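Local atomic coordinates of aspartokinase (Arabidopsis thaliana, PDB entry 2CDQ), a protein that catalyses the ATP-dependent phosphorylation of L-aspartate, the first step of the aspartate-family amino acid pathway, and binds lysine and S-adenosylmethionine as allosteric effectors. Residues Tyr285-Gln289 against Pro388-Trp392. Coordinates in Å, arbitrary orientation, origin at the centre of the assembly. Residues are numbered along the deposited sequence.
Sequences YFGAQ and PSKLW. With SAM (S-adenosylmethionine), chain F.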
ATOM      1  N   TYR A 285      -0.407   8.876  19.180  1.00 68.85           N
ATOM      2  CA  TYR A 285       0.766   9.636  18.740  1.00 69.95           C
ATOM      3  C   TYR A 285       0.408  10.860  17.895  1.00 70.39           C
ATOM      4  O   TYR A 285       0.996  11.931  18.071  1.00 70.49           O
ATOM      5  CB  TYR A 285       1.755   8.730  18.003  1.00 70.13           C
ATOM      6  CG  TYR A 285       3.143   9.309  17.854  1.00 71.36           C
ATOM      7  CD1 TYR A 285       3.881   9.712  18.968  1.00 72.69           C
ATOM      8  CD2 TYR A 285       3.729   9.440  16.597  1.00 72.32           C
ATOM      9  CE1 TYR A 285       5.165  10.240  18.832  1.00 73.43           C
ATOM     10  CE2 TYR A 285       5.012   9.962  16.449  1.00 73.00           C
ATOM     11  CZ  TYR A 285       5.723  10.359  17.566  1.00 73.74           C
ATOM     12  OH  TYR A 285       6.992  10.874  17.416  1.00 74.45           O
ATOM     13  N   PHE A 286      -0.555  10.697  16.990  1.00 71.04           N
ATOM     14  CA  PHE A 286      -1.002  11.783  16.114  1.00 71.71           C
ATOM     15  C   PHE A 286      -2.232  12.532  16.641  1.00 72.14           C
ATOM     16  O   PHE A 286      -2.427  13.700  16.309  1.00 72.46           O
ATOM     17  CB  PHE A 286      -1.295  11.255  14.708  1.00 71.66           C
ATOM     18  CG  PHE A 286      -0.068  10.967  13.892  1.00 72.23           C
ATOM     19  CD1 PHE A 286       0.478   9.687  13.857  1.00 72.98           C
ATOM     20  CD2 PHE A 286       0.538  11.971  13.143  1.00 72.34           C
ATOM     21  CE1 PHE A 286       1.619   9.414  13.094  1.00 72.93           C
ATOM     22  CE2 PHE A 286       1.674  11.708  12.380  1.00 72.57           C
ATOM     23  CZ  PHE A 286       2.215  10.426  12.356  1.00 72.69           C
ATOM     24  N   GLY A 287      -3.057  11.858  17.445  1.00 72.46           N
ATOM     25  CA  GLY A 287      -4.294  12.439  17.986  1.00 72.87           C
ATOM     26  C   GLY A 287      -4.014  13.299  19.200  1.00 73.20           C
ATOM     27  O   GLY A 287      -4.356  14.479  19.224  1.00 73.54           O
ATOM     28  N   ALA A 288      -3.419  12.690  20.223  1.00 73.34           N
ATOM     29  CA  ALA A 288      -2.710  13.427  21.262  1.00 73.46           C
ATOM     30  C   ALA A 288      -1.263  13.574  20.772  1.00 73.57           C
ATOM     31  O   ALA A 288      -0.966  13.247  19.618  1.00 73.77           O
ATOM     32  CB  ALA A 288      -2.770  12.673  22.575  1.00 73.35           C
ATOM     33  N   GLN A 289      -0.359  14.062  21.612  1.00 73.35           N
ATOM     34  CA  GLN A 289       1.050  14.079  21.222  1.00 73.24           C
ATOM     35  C   GLN A 289       1.860  13.208  22.168  1.00 72.77           C
ATOM     36  O   GLN A 289       2.934  13.598  22.635  1.00 72.89           O
ATOM     37  CB  GLN A 289       1.597  15.509  21.161  1.00 73.61           C
ATOM     38  CG  GLN A 289       1.412  16.207  19.811  1.00 74.77           C
ATOM     39  CD  GLN A 289      -0.036  16.580  19.508  1.00 76.45           C
ATOM     40  OE1 GLN A 289      -0.484  16.477  18.367  1.00 77.44           O
ATOM     41  NE2 GLN A 289      -0.771  17.014  20.528  1.00 77.01           N
ATOM     42  N   PRO A 388       4.444  12.796   7.751  1.00 57.02           N
ATOM     43  CA  PRO A 388       4.236  14.223   8.009  1.00 57.22           C
ATOM     44  C   PRO A 388       5.518  14.832   8.555  1.00 57.48           C
ATOM     45  O   PRO A 388       6.244  14.163   9.294  1.00 57.45           O
ATOM     46  CB  PRO A 388       3.141  14.233   9.083  1.00 57.21           C
ATOM     47  CG  PRO A 388       2.443  12.921   8.942  1.00 56.87           C
ATOM     48  CD  PRO A 388       3.515  11.953   8.526  1.00 57.12           C
ATOM     49  N   SER A 389       5.807  16.077   8.183  1.00 57.89           N
ATOM     50  CA  SER A 389       7.090  16.702   8.532  1.00 58.36           C
ATOM     51  C   SER A 389       7.337  16.852  10.038  1.00 58.67           C
ATOM     52  O   SER A 389       8.485  16.763  10.483  1.00 58.70           O
ATOM     53  CB  SER A 389       7.241  18.055   7.846  1.00 58.27           C
ATOM     54  OG  SER A 389       6.260  18.958   8.323  1.00 58.78           O
ATOM     55  N   LYS A 390       6.272  17.065  10.815  1.00 59.05           N
ATOM     56  CA  LYS A 390       6.395  17.239  12.272  1.00 59.56           C
ATOM     57  C   LYS A 390       6.960  15.997  12.973  1.00 59.64           C
ATOM     58  O   LYS A 390       7.399  16.061  14.120  1.00 59.86           O
ATOM     59  CB  LYS A 390       5.065  17.690  12.898  1.00 59.74           C
ATOM     60  CG  LYS A 390       4.074  16.578  13.256  1.00 60.44           C
ATOM     61  CD  LYS A 390       2.680  17.168  13.463  1.00 62.08           C
ATOM     62  CE  LYS A 390       1.730  16.186  14.126  1.00 63.27           C
ATOM     63  NZ  LYS A 390       1.649  16.372  15.609  1.00 64.50           N
ATOM     64  N   LEU A 391       6.952  14.879  12.260  1.00 59.77           N
ATOM     65  CA  LEU A 391       7.515  13.626  12.738  1.00 59.93           C
ATOM     66  C   LEU A 391       9.032  13.633  12.597  1.00 60.01           C
ATOM     67  O   LEU A 391       9.711  12.732  13.093  1.00 59.95           O
ATOM     68  CB  LEU A 391       6.942  12.483  11.908  1.00 60.01           C
ATOM     69  CG  LEU A 391       6.827  11.096  12.519  1.00 60.36           C
ATOM     70  CD1 LEU A 391       5.552  11.015  13.321  1.00 61.12           C
ATOM     71  CD2 LEU A 391       6.808  10.077  11.406  1.00 60.75           C
ATOM     72  N   TRP A 392       9.550  14.647  11.903  1.00 60.17           N
ATOM     73  CA  TRP A 392      10.977  14.775  11.616  1.00 60.33           C
ATOM     74  C   TRP A 392      11.539  16.135  12.045  1.00 60.83           C
ATOM     75  O   TRP A 392      10.870  16.894  12.747  1.00 61.01           O
ATOM     76  CB  TRP A 392      11.229  14.521  10.132  1.00 60.08           C
ATOM     77  CG  TRP A 392      10.933  13.112   9.741  1.00 59.05           C
ATOM     78  CD1 TRP A 392       9.777  12.642   9.193  1.00 58.19           C
ATOM     79  CD2 TRP A 392      11.799  11.980   9.890  1.00 58.16           C
ATOM     80  NE1 TRP A 392       9.871  11.287   8.978  1.00 57.73           N
ATOM     81  CE2 TRP A 392      11.102  10.854   9.396  1.00 57.88           C
ATOM     82  CE3 TRP A 392      13.100  11.808  10.384  1.00 57.79           C
ATOM     83  CZ2 TRP A 392      11.658   9.567   9.386  1.00 57.50           C
ATOM     84  CZ3 TRP A 392      13.655  10.531  10.372  1.00 57.70           C
ATOM     85  CH2 TRP A 392      12.933   9.427   9.874  1.00 57.38           C
TER
HETATM   86  N   SAM F1500      20.183  13.235   0.761  1.00 89.55           N
HETATM   87  CA  SAM F1500      19.895  13.191   2.192  1.00 89.83           C
HETATM   88  C   SAM F1500      20.482  11.952   2.874  1.00 90.71           C
HETATM   89  O   SAM F1500      20.978  12.022   4.002  1.00 90.89           O
HETATM   90  OXT SAM F1500      20.469  10.852   2.319  1.00 90.70           O
HETATM   91  CB  SAM F1500      18.390  13.270   2.430  1.00 89.37           C
HETATM   92  CG  SAM F1500      17.977  13.646   3.857  1.00 88.17           C
HETATM   93  SD  SAM F1500      17.007  12.331   4.635  1.00 86.25           S
HETATM   94  CE  SAM F1500      15.419  12.509   3.786  1.00 86.03           C
HETATM   95  C5' SAM F1500      16.680  12.860   6.348  1.00 82.95           C
HETATM   96  C4' SAM F1500      16.286  14.317   6.613  1.00 79.45           C
HETATM   97  O4' SAM F1500      15.069  14.655   5.979  1.00 77.63           O
HETATM   98  C3' SAM F1500      16.070  14.573   8.098  1.00 78.61           C
HETATM   99  O3' SAM F1500      16.721  15.774   8.438  1.00 78.88           O
HETATM  100  C2' SAM F1500      14.574  14.737   8.290  1.00 77.62           C
HETATM  101  O2' SAM F1500      14.267  15.785   9.188  1.00 77.98           O
HETATM  102  C1' SAM F1500      14.073  15.081   6.899  1.00 75.74           C
HETATM  103  N9  SAM F1500      12.776  14.455   6.558  1.00 72.58           N
HETATM  104  C8  SAM F1500      11.600  15.123   6.336  1.00 71.69           C
HETATM  105  N7  SAM F1500      10.635  14.233   6.022  1.00 70.65           N
HETATM  106  C5  SAM F1500      11.177  13.000   6.029  1.00 70.47           C
HETATM  107  C6  SAM F1500      10.641  11.738   5.780  1.00 70.16           C
HETATM  108  N6  SAM F1500       9.357  11.595   5.463  1.00 69.41           N
HETATM  109  N1  SAM F1500      11.455  10.628   5.868  1.00 70.11           N
HETATM  110  C2  SAM F1500      12.789  10.771   6.201  1.00 69.98           C
HETATM  111  N3  SAM F1500      13.313  12.028   6.447  1.00 69.91           N
HETATM  112  C4  SAM F1500      12.524  13.123   6.362  1.00 70.61           C
HETATM  113  O   HOH W   1       2.790  14.199  16.833  1.00 52.41           O
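This contact joins the amino acid kinase domain to the first ACT domain, at the edge of the pocket for the allosteric effector S-adenosylmethionine, which Trp392 helps to line. The ACT side is a short 3-10 turn, held by the backbone hydrogen bonds Leu391 N to Pro388 O (3.1 Å) and Trp392 N to Ser389 O (2.8 Å). The kinase side presents two aromatic side chains. Leu391 meets both of them through one methyl: its CD1 lies 3.3 Å from Tyr285 CE2, near the plane of that ring, and 3.5 Å from Phe286 CZ. Pro388 extends the apolar patch, with its CG 3.7 Å from Phe286 CE2. The link at the edge of the patch is polar. Lys390 reaches out so that its NZ donates to a water at 2.7 Å, and the same water donates to Tyr285 O at 3.1 Å. Gln289 OE1 lies 3.5 Å from Lys390 NZ. Trp392 does not reach 285-289; one face of its ring lies over the adenine of S-adenosylmethionine, with Trp392 NE1 3.3 Å from SAM C6. The turn that touches the kinase domain therefore runs directly into the effector site through Trp392. Pro388 also sits close to Asp373, which binds the effector lysine. In the fold, the end of helix 277-287 faces the loop between strand 381-386 and helix 398-408. Strand 332-339 flanks the patch, where Val336 touches Phe286 and Lys338 makes a cation-pi contact with its ring. Leu352, Gly353 and Glu379 of the second subunit pack against the same region.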